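Local coordinates for protein putative phosphinothricin acetyltransferase YwnH (Bacillus subtilis, PDB 1VHS) that probably transfers an acetyl group from acetyl-CoA to phosphinothricin, inactivating this antibiotic and herbicide, at residues Tyr79-Ile87 against Gly114-Ile122; Phe133-Phe144 against Tyr155-Glu163. All coordinates share one frame; numbering follows the deposited sequence.

How the interactions relate
Along the chain, the 79-87 segment leads into strand 82-89. Helix 98-109 follows, and the chain returns on strand 117-123, where interaction 1 closes this beta-alpha-beta crossover. Only then does interaction 2 begin, at the end of helix 127-135. Strand 139-150 turns back as a hairpin, and interaction 2 pairs it with strand 153-163. The two contacts are therefore in series; they neither nest nor cross. They meet in space because strand 153-163 also lies beside strand 117-123, where A120 N probably bonds to L160 O. Together they tie the middle of the mixed acetyltransferase (GNAT) sheet to its last hairpin, with 139-150 outermost.

Interaction 1: residues Tyr79-Ile87 against Gly114-Ile122; sequences YNKTAEVSI and GIRSLMAFI
K81 lies across R116 at the start of two parallel strands. Its bent chain sets CE over one face of the guanidinium, offset toward the rim, with CE 3.2 Å from R116 NH1. The two cationic ends do not bond; K81 NZ stays 4.4 Å from R116 NH1. In the backbone, K81 O accepts from R116 N and S117 N.

T82, S117 and selenomethionine M119 share one face of the sheet. The T82 and M119 side chains cross at a slant, and CG2 meets CE at 3.3 Å, a tight contact. T82 OG1 bonds a water that also holds S117 OG and R116 NE. In one of two modelled conformers, E84 CG meets F121 CE1 obliquely at 3.5 Å, carboxylate and ring planes 42° apart.

A83 and L118 lie on the other face. I115, from the loop before the strand, reaches A83 there, CD1 to CB 3.8 Å. V85 CG1 stands between its own backbone N and carbonyl carbon (chi1 60°), which brings it to L118 CG at 3.8 Å.

The strand axes make 41°. After V85 N to M119 O, a water replaces a direct bond between V85 O and F121 N. CA-CA spacing widens from 4.7 Å at E84/M119 to 5.5 Å at V85/A120. In GNAT folds this parting typically makes room for the cofactor; the predicted acetyl-CoA site at I87 is consistent with this.

Interaction 2: residues Phe133-Phe144 against Tyr155-Glu163; sequences FEKHGFAEWGLF and YDLKILGRE
W141 and G161 make the first of two CH-pi contacts in this hairpin. G161 CA sits over the centre of the six-membered ring, 3.4 Å from its centroid. The indole lies flat on the backbone here, where G161 has no side chain to keep it off. In the second, R162 CB stands over the F138 ring, 3.8 Å from its centroid. Both faces of that ring are covered, the other by the CD2 side of F133. The F138 ring and the R162 guanidinium stand almost perpendicular, 86° apart.

Apolar packing joins the helix end and the loop after it to strand 153-163. L160 CD2 reaches F133 CB at 3.6 Å, and L160 CB meets F138 CB.

The backbone bonds are those of an antiparallel pair with a classic beta bulge. I159 O accepts from both W141 N (2.7 Å) and G142 N (3.2 Å), and the register shifts by one. A139 pairs with G161 on one side of the bulge, and F144 with L157 on the other. A water bridges G137 O and G161 O.

The charged contact is a salt bridge, E140 OE1 to K158 NZ at 2.7 Å. E140 CG is anti to its amide nitrogen (chi1 -176°); with both chains extended, carboxylate and ammonium meet across the strands. The ammonium comes from above the carboxylate plane. R162 NH2 adds a weak bond to H136 O.

The two strands are thus joined by backbone bonds, the bulge, the E140-K158 pair and W141 on G161, while L160 of strand 153-163 packs on F133 at the helix end.

Interaction 1: residues Tyr79-Ile87 against Gly114-Ile122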
loop_
_atom_site.group_PDB
_atom_site.type_symbol
_atom_site.label_atom_id
_atom_site.label_comp_id
_atom_site.label_asym_id
_atom_site.label_seq_id
_atom_site.Cartn_x
_atom_site.Cartn_y
_atom_site.Cartn_z
ATOM N N TYR A 79 -20.138 -2.072 -0.977
ATOM C CA TYR A 79 -18.776 -1.752 -1.401
ATOM C C TYR A 79 -17.870 -2.970 -1.601
ATOM O O TYR A 79 -16.658 -2.821 -1.727
ATOM C CB TYR A 79 -18.119 -0.803 -0.394
ATOM C CG TYR A 79 -18.885 0.484 -0.185
ATOM C CD1 TYR A 79 -19.883 0.576 0.786
ATOM C CD2 TYR A 79 -18.624 1.604 -0.971
ATOM C CE1 TYR A 79 -20.605 1.764 0.967
ATOM C CE2 TYR A 79 -19.334 2.788 -0.801
ATOM C CZ TYR A 79 -20.322 2.864 0.169
ATOM O OH TYR A 79 -21.018 4.044 0.335
ATOM N N ASN A 80 -18.458 -4.163 -1.647
ATOM C CA ASN A 80 -17.692 -5.402 -1.823
ATOM C C ASN A 80 -16.708 -5.467 -2.990
ATOM O O ASN A 80 -15.726 -6.201 -2.925
ATOM C CB ASN A 80 -18.634 -6.606 -1.945
ATOM C CG ASN A 80 -19.300 -6.958 -0.641
ATOM O OD1 ASN A 80 -18.758 -6.705 0.434
ATOM N ND2 ASN A 80 -20.480 -7.564 -0.726
ATOM N N LYS A 81 -16.976 -4.733 -4.063
ATOM C CA LYS A 81 -16.097 -4.751 -5.225
ATOM C C LYS A 81 -15.127 -3.582 -5.257
ATOM O O LYS A 81 -14.454 -3.351 -6.259
ATOM C CB LYS A 81 -16.928 -4.769 -6.508
ATOM C CG LYS A 81 -17.495 -6.140 -6.841
ATOM C CD LYS A 81 -18.445 -6.090 -8.023
ATOM C CE LYS A 81 -19.802 -5.569 -7.597
ATOM N NZ LYS A 81 -20.418 -6.456 -6.566
ATOM N N THR A 82 -15.056 -2.853 -4.153
ATOM C CA THR A 82 -14.169 -1.701 -4.059
ATOM C C THR A 82 -13.138 -1.955 -2.970
ATOM O O THR A 82 -13.479 -2.315 -1.842
ATOM C CB THR A 82 -14.979 -0.415 -3.754
ATOM O OG1 THR A 82 -15.885 -0.165 -4.837
ATOM C CG2 THR A 82 -14.056 0.780 -3.595
ATOM N N ALA A 83 -11.870 -1.780 -3.312
ATOM C CA ALA A 83 -10.804 -2.005 -2.353
ATOM C C ALA A 83 -9.697 -0.982 -2.446
ATOM O O ALA A 83 -9.587 -0.239 -3.417
ATOM C CB ALA A 83 -10.218 -3.413 -2.546
ATOM N N GLU A 84 -8.866 -0.956 -1.415
ATOM C CA GLU A 84 -7.735 -0.059 -1.375
ATOM C C GLU A 84 -6.483 -0.899 -1.557
ATOM O O GLU A 84 -6.436 -2.050 -1.124
ATOM C CB GLU A 84 -7.671 0.654 -0.022
ATOM C CG GLU A 84 -8.822 1.617 0.222
ATOM C CD GLU A 84 -9.136 1.796 1.694
ATOM O OE1 GLU A 84 -8.191 1.950 2.497
ATOM O OE2 GLU A 84 -10.335 1.791 2.045
ATOM N N VAL A 85 -5.490 -0.345 -2.237
ATOM C CA VAL A 85 -4.226 -1.046 -2.397
ATOM C C VAL A 85 -3.154 -0.174 -1.754
ATOM O O VAL A 85 -3.094 1.036 -1.999
ATOM C CB VAL A 85 -3.869 -1.317 -3.882
ATOM C CG1 VAL A 85 -3.757 -0.007 -4.663
ATOM C CG2 VAL A 85 -2.550 -2.093 -3.950
ATOM N N SER A 86 -2.338 -0.786 -0.899
ATOM C CA SER A 86 -1.260 -0.088 -0.211
ATOM C C SER A 86 0.048 -0.809 -0.524
ATOM O O SER A 86 0.124 -2.032 -0.436
ATOM C CB SER A 86 -1.508 -0.086 1.305
ATOM O OG SER A 86 -1.530 -1.403 1.819
ATOM N N ILE A 87 1.069 -0.050 -0.904
ATOM C CA ILE A 87 2.359 -0.625 -1.233
ATOM C C ILE A 87 3.483 0.054 -0.461
ATOM O O ILE A 87 3.646 1.273 -0.531
ATOM C CB ILE A 87 2.637 -0.495 -2.746
ATOM C CG1 ILE A 87 1.528 -1.200 -3.531
ATOM C CG2 ILE A 87 4.009 -1.078 -3.086
ATOM C CD1 ILE A 87 1.629 -1.047 -5.041
ATOM N N GLY A 114 -11.768 -10.169 -7.489
ATOM C CA GLY A 114 -13.132 -9.688 -7.609
ATOM C C GLY A 114 -13.240 -8.187 -7.389
ATOM O O GLY A 114 -14.327 -7.656 -7.167
ATOM N N ILE A 115 -12.110 -7.495 -7.454
ATOM C CA ILE A 115 -12.090 -6.049 -7.256
ATOM C C ILE A 115 -12.398 -5.308 -8.555
ATOM O O ILE A 115 -11.743 -5.528 -9.573
ATOM C CB ILE A 115 -10.716 -5.590 -6.753
ATOM C CG1 ILE A 115 -10.428 -6.230 -5.393
ATOM C CG2 ILE A 115 -10.680 -4.063 -6.647
ATOM C CD1 ILE A 115 -8.978 -6.112 -4.963
ATOM N N ARG A 116 -13.401 -4.435 -8.510
ATOM C CA ARG A 116 -13.794 -3.639 -9.672
ATOM C C ARG A 116 -13.197 -2.236 -9.615
ATOM O O ARG A 116 -12.764 -1.693 -10.633
ATOM C CB ARG A 116 -15.319 -3.540 -9.760
ATOM C CG ARG A 116 -15.808 -2.596 -10.850
ATOM C CD ARG A 116 -17.298 -2.759 -11.108
ATOM N NE ARG A 116 -18.099 -2.566 -9.902
ATOM C CZ ARG A 116 -19.410 -2.775 -9.842
ATOM N NH1 ARG A 116 -20.067 -2.578 -8.707
ATOM N NH2 ARG A 116 -20.066 -3.188 -10.920
ATOM N N SER A 117 -13.177 -1.649 -8.425
ATOM C CA SER A 117 -12.624 -0.304 -8.241
ATOM C C SER A 117 -11.508 -0.377 -7.216
ATOM O O SER A 117 -11.712 -0.834 -6.093
ATOM C CB SER A 117 -13.711 0.668 -7.752
ATOM O OG SER A 117 -14.803 0.704 -8.663
ATOM N N LEU A 118 -10.324 0.071 -7.608
ATOM C CA LEU A 118 -9.175 0.035 -6.720
ATOM C C LEU A 118 -8.724 1.462 -6.430
ATOM O O LEU A 118 -8.551 2.251 -7.342
ATOM C CB LEU A 118 -8.050 -0.765 -7.385
ATOM C CG LEU A 118 -6.845 -1.170 -6.542
ATOM C CD1 LEU A 118 -7.309 -2.009 -5.359
ATOM C CD2 LEU A 118 -5.855 -1.954 -7.410
HETATM N N MSE A 119 -8.555 1.791 -5.154
HETATM C CA MSE A 119 -8.126 3.127 -4.758
HETATM C C MSE A 119 -6.801 3.106 -3.997
HETATM O O MSE A 119 -6.461 2.121 -3.338
HETATM C CB MSE A 119 -9.194 3.787 -3.874
HETATM C CG MSE A 119 -10.439 4.224 -4.623
HETATM SE SE MSE A 119 -11.732 5.056 -3.424
HETATM C CE MSE A 119 -12.388 3.474 -2.669
ATOM N N ALA A 120 -6.066 4.210 -4.093
ATOM C CA ALA A 120 -4.787 4.359 -3.416
ATOM C C ALA A 120 -4.772 5.701 -2.695
ATOM O O ALA A 120 -5.178 6.714 -3.260
ATOM C CB ALA A 120 -3.637 4.301 -4.434
ATOM N N PHE A 121 -4.313 5.697 -1.448
ATOM C CA PHE A 121 -4.241 6.915 -0.639
ATOM C C PHE A 121 -2.790 7.363 -0.605
ATOM O O PHE A 121 -1.939 6.710 0.004
ATOM C CB PHE A 121 -4.749 6.633 0.781
ATOM C CG PHE A 121 -6.226 6.355 0.852
ATOM C CD1 PHE A 121 -6.797 5.340 0.091
ATOM C CD2 PHE A 121 -7.051 7.118 1.674
ATOM C CE1 PHE A 121 -8.168 5.088 0.144
ATOM C CE2 PHE A 121 -8.426 6.875 1.736
ATOM C CZ PHE A 121 -8.984 5.855 0.968
ATOM N N ILE A 122 -2.519 8.487 -1.265
ATOM C CA ILE A 122 -1.172 9.014 -1.384
ATOM C C ILE A 122 -1.090 10.477 -0.980
ATOM O O ILE A 122 -1.920 11.292 -1.384
ATOM C CB ILE A 122 -0.680 8.872 -2.858
ATOM C CG1 ILE A 122 -0.818 7.412 -3.309
ATOM C CG2 ILE A 122 0.756 9.356 -2.986
ATOM C CD1 ILE A 122 -0.634 7.194 -4.812
HETATM O O HOH W 1 -16.677 -0.981 -7.680
HETATM O O HOH W 2 -3.484 3.272 -0.297
#

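Interaction 2: residues Phe133-Phe144 against Tyr155-Glu163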
loop_
_atom_site.group_PDB
_atom_site.type_symbol
_atom_site.label_atom_id
_atom_site.label_comp_id
_atom_site.label_asym_id
_atom_site.label_seq_id
_atom_site.Cartn_x
_atom_site.Cartn_y
_atom_site.Cartn_z
ATOM N N PHE A 133 1.273 5.911 -10.296
ATOM C CA PHE A 133 -0.108 5.454 -10.412
ATOM C C PHE A 133 -0.839 6.028 -11.630
ATOM O O PHE A 133 -1.610 5.327 -12.286
ATOM C CB PHE A 133 -0.889 5.773 -9.127
ATOM C CG PHE A 133 -0.677 4.764 -8.027
ATOM C CD1 PHE A 133 0.517 4.732 -7.308
ATOM C CD2 PHE A 133 -1.659 3.828 -7.732
ATOM C CE1 PHE A 133 0.727 3.778 -6.311
ATOM C CE2 PHE A 133 -1.459 2.866 -6.735
ATOM C CZ PHE A 133 -0.263 2.843 -6.025
ATOM N N GLU A 134 -0.586 7.296 -11.945
ATOM C CA GLU A 134 -1.248 7.922 -13.080
ATOM C C GLU A 134 -0.840 7.308 -14.413
ATOM O O GLU A 134 -1.588 7.384 -15.380
ATOM C CB GLU A 134 -0.997 9.438 -13.078
ATOM C CG GLU A 134 -1.817 10.167 -12.024
ATOM C CD GLU A 134 -1.509 11.652 -11.946
ATOM O OE1 GLU A 134 -1.667 12.352 -12.967
ATOM O OE2 GLU A 134 -1.111 12.120 -10.860
ATOM N N LYS A 135 0.336 6.691 -14.465
ATOM C CA LYS A 135 0.781 6.049 -15.698
ATOM C C LYS A 135 0.056 4.720 -15.837
ATOM O O LYS A 135 -0.002 4.151 -16.926
ATOM C CB LYS A 135 2.292 5.794 -15.676
ATOM C CG LYS A 135 3.150 7.042 -15.805
ATOM C CD LYS A 135 4.624 6.672 -15.794
ATOM C CE LYS A 135 5.522 7.900 -15.889
ATOM N NZ LYS A 135 6.953 7.518 -15.742
ATOM N N HIS A 136 -0.496 4.228 -14.730
ATOM C CA HIS A 136 -1.209 2.959 -14.744
ATOM C C HIS A 136 -2.734 3.034 -14.667
ATOM O O HIS A 136 -3.383 2.148 -14.109
ATOM C CB HIS A 136 -0.670 2.037 -13.647
ATOM C CG HIS A 136 0.690 1.479 -13.945
ATOM N ND1 HIS A 136 1.857 2.094 -13.545
ATOM C CD2 HIS A 136 1.064 0.361 -14.610
ATOM C CE1 HIS A 136 2.892 1.377 -13.948
ATOM N NE2 HIS A 136 2.438 0.321 -14.598
ATOM N N GLY A 137 -3.304 4.100 -15.218
ATOM C CA GLY A 137 -4.750 4.220 -15.261
ATOM C C GLY A 137 -5.472 4.873 -14.100
ATOM O O GLY A 137 -6.696 5.016 -14.139
ATOM N N PHE A 138 -4.738 5.264 -13.068
ATOM C CA PHE A 138 -5.375 5.910 -11.928
ATOM C C PHE A 138 -5.585 7.391 -12.206
ATOM O O PHE A 138 -4.778 8.022 -12.889
ATOM C CB PHE A 138 -4.527 5.744 -10.666
ATOM C CG PHE A 138 -4.550 4.359 -10.096
ATOM C CD1 PHE A 138 -3.822 3.332 -10.694
ATOM C CD2 PHE A 138 -5.307 4.075 -8.958
ATOM C CE1 PHE A 138 -3.848 2.039 -10.164
ATOM C CE2 PHE A 138 -5.337 2.791 -8.424
ATOM C CZ PHE A 138 -4.604 1.768 -9.029
ATOM N N ALA A 139 -6.687 7.927 -11.686
ATOM C CA ALA A 139 -7.026 9.342 -11.825
ATOM C C ALA A 139 -7.277 9.887 -10.421
ATOM O O ALA A 139 -7.672 9.141 -9.523
ATOM C CB ALA A 139 -8.281 9.499 -12.666
ATOM N N GLU A 140 -7.059 11.181 -10.223
ATOM C CA GLU A 140 -7.297 11.767 -8.908
ATOM C C GLU A 140 -8.804 11.853 -8.667
ATOM O O GLU A 140 -9.526 12.540 -9.391
ATOM C CB GLU A 140 -6.670 13.161 -8.821
ATOM C CG GLU A 140 -6.784 13.806 -7.442
ATOM C CD GLU A 140 -6.193 15.206 -7.401
ATOM O OE1 GLU A 140 -5.047 15.384 -7.867
ATOM O OE2 GLU A 140 -6.877 16.122 -6.899
ATOM N N TRP A 141 -9.286 11.144 -7.655
ATOM C CA TRP A 141 -10.705 11.152 -7.343
ATOM C C TRP A 141 -11.000 12.098 -6.184
ATOM O O TRP A 141 -12.153 12.457 -5.942
ATOM C CB TRP A 141 -11.176 9.752 -6.967
ATOM C CG TRP A 141 -11.319 8.794 -8.113
ATOM C CD1 TRP A 141 -11.092 9.040 -9.442
ATOM C CD2 TRP A 141 -11.740 7.432 -8.022
ATOM N NE1 TRP A 141 -11.350 7.905 -10.183
ATOM C CE2 TRP A 141 -11.751 6.905 -9.335
ATOM C CE3 TRP A 141 -12.112 6.602 -6.955
ATOM C CZ2 TRP A 141 -12.118 5.584 -9.607
ATOM C CZ3 TRP A 141 -12.477 5.286 -7.227
ATOM C CH2 TRP A 141 -12.476 4.792 -8.548
ATOM N N GLY A 142 -9.960 12.480 -5.456
ATOM C CA GLY A 142 -10.173 13.386 -4.344
ATOM C C GLY A 142 -8.907 13.956 -3.749
ATOM O O GLY A 142 -7.805 13.439 -3.952
ATOM N N LEU A 143 -9.080 15.050 -3.020
ATOM C CA LEU A 143 -7.989 15.715 -2.336
ATOM C C LEU A 143 -8.584 16.229 -1.036
ATOM O O LEU A 143 -9.503 17.054 -1.043
ATOM C CB LEU A 143 -7.447 16.879 -3.172
ATOM C CG LEU A 143 -6.112 17.494 -2.732
ATOM C CD1 LEU A 143 -5.599 18.425 -3.824
ATOM C CD2 LEU A 143 -6.277 18.249 -1.423
ATOM N N PHE A 144 -8.089 15.702 0.077
ATOM C CA PHE A 144 -8.559 16.109 1.396
ATOM C C PHE A 144 -7.438 17.003 1.916
ATOM O O PHE A 144 -6.395 16.524 2.359
ATOM C CB PHE A 144 -8.766 14.882 2.295
ATOM C CG PHE A 144 -9.730 13.853 1.727
ATOM C CD1 PHE A 144 -10.673 14.210 0.762
ATOM C CD2 PHE A 144 -9.716 12.544 2.189
ATOM C CE1 PHE A 144 -11.585 13.277 0.269
ATOM C CE2 PHE A 144 -10.630 11.597 1.703
ATOM C CZ PHE A 144 -11.563 11.968 0.741
ATOM N N TYR A 155 -0.603 18.204 6.007
ATOM C CA TYR A 155 -0.406 17.548 4.719
ATOM C C TYR A 155 -1.725 17.181 4.049
ATOM O O TYR A 155 -2.700 16.876 4.719
ATOM C CB TYR A 155 0.406 16.267 4.909
ATOM C CG TYR A 155 1.777 16.471 5.504
ATOM C CD1 TYR A 155 1.942 16.772 6.856
ATOM C CD2 TYR A 155 2.914 16.358 4.711
ATOM C CE1 TYR A 155 3.215 16.954 7.401
ATOM C CE2 TYR A 155 4.184 16.536 5.241
ATOM C CZ TYR A 155 4.329 16.834 6.584
ATOM O OH TYR A 155 5.593 16.999 7.101
ATOM N N ASP A 156 -1.725 17.189 2.720
ATOM C CA ASP A 156 -2.902 16.844 1.932
ATOM C C ASP A 156 -2.899 15.353 1.610
ATOM O O ASP A 156 -1.839 14.757 1.400
ATOM C CB ASP A 156 -2.888 17.590 0.590
ATOM C CG ASP A 156 -3.085 19.086 0.728
ATOM O OD1 ASP A 156 -2.956 19.776 -0.308
ATOM O OD2 ASP A 156 -3.371 19.574 1.840
ATOM N N LEU A 157 -4.081 14.751 1.566
ATOM C CA LEU A 157 -4.176 13.346 1.197
ATOM C C LEU A 157 -4.919 13.281 -0.130
ATOM O O LEU A 157 -6.040 13.778 -0.247
ATOM C CB LEU A 157 -4.955 12.545 2.243
ATOM C CG LEU A 157 -5.050 11.048 1.911
ATOM C CD1 LEU A 157 -3.653 10.413 2.009
ATOM C CD2 LEU A 157 -6.019 10.366 2.871
ATOM N N LYS A 158 -4.283 12.704 -1.144
ATOM C CA LYS A 158 -4.938 12.554 -2.428
ATOM C C LYS A 158 -5.435 11.126 -2.555
ATOM O O LYS A 158 -4.791 10.184 -2.079
ATOM C CB LYS A 158 -3.979 12.856 -3.585
ATOM C CG LYS A 158 -3.850 14.331 -3.900
ATOM C CD LYS A 158 -3.105 14.558 -5.211
ATOM C CE LYS A 158 -3.115 16.033 -5.578
ATOM N NZ LYS A 158 -2.648 16.247 -6.976
ATOM N N ILE A 159 -6.595 10.966 -3.175
ATOM C CA ILE A 159 -7.151 9.640 -3.389
ATOM C C ILE A 159 -7.152 9.414 -4.893
ATOM O O ILE A 159 -7.732 10.204 -5.640
ATOM C CB ILE A 159 -8.611 9.520 -2.893
ATOM C CG1 ILE A 159 -8.701 9.925 -1.421
ATOM C CG2 ILE A 159 -9.101 8.078 -3.065
ATOM C CD1 ILE A 159 -7.654 9.300 -0.547
ATOM N N LEU A 160 -6.474 8.359 -5.333
ATOM C CA LEU A 160 -6.426 8.031 -6.751
ATOM C C LEU A 160 -7.223 6.759 -6.939
ATOM O O LEU A 160 -7.193 5.859 -6.093
ATOM C CB LEU A 160 -4.981 7.817 -7.211
ATOM C CG LEU A 160 -4.192 9.060 -7.633
ATOM C CD1 LEU A 160 -4.182 10.098 -6.538
ATOM C CD2 LEU A 160 -2.772 8.635 -7.990
ATOM N N GLY A 161 -7.953 6.679 -8.040
ATOM C CA GLY A 161 -8.739 5.491 -8.257
ATOM C C GLY A 161 -8.702 4.996 -9.679
ATOM O O GLY A 161 -8.368 5.730 -10.603
ATOM N N ARG A 162 -9.038 3.726 -9.842
ATOM C CA ARG A 162 -9.082 3.131 -11.162
ATOM C C ARG A 162 -10.116 2.034 -11.197
ATOM O O ARG A 162 -10.160 1.189 -10.301
ATOM C CB ARG A 162 -7.734 2.536 -11.557
ATOM C CG ARG A 162 -7.879 1.722 -12.841
ATOM C CD ARG A 162 -6.591 1.205 -13.377
ATOM N NE ARG A 162 -6.855 0.221 -14.425
ATOM C CZ ARG A 162 -5.940 -0.612 -14.898
ATOM N NH1 ARG A 162 -6.262 -1.490 -15.841
ATOM N NH2 ARG A 162 -4.703 -0.560 -14.426
ATOM N N GLU A 163 -10.959 2.053 -12.224
ATOM C CA GLU A 163 -11.956 1.008 -12.371
ATOM C C GLU A 163 -11.319 -0.031 -13.280
ATOM O O GLU A 163 -10.939 0.267 -14.413
ATOM C CB GLU A 163 -13.243 1.542 -12.992
ATOM C CG GLU A 163 -14.371 0.524 -12.943
ATOM C CD GLU A 163 -15.718 1.134 -13.244
ATOM O OE1 GLU A 163 -16.029 2.197 -12.669
ATOM O OE2 GLU A 163 -16.467 0.541 -14.046
HETATM O O HOH W 3 -9.359 6.183 -13.400
#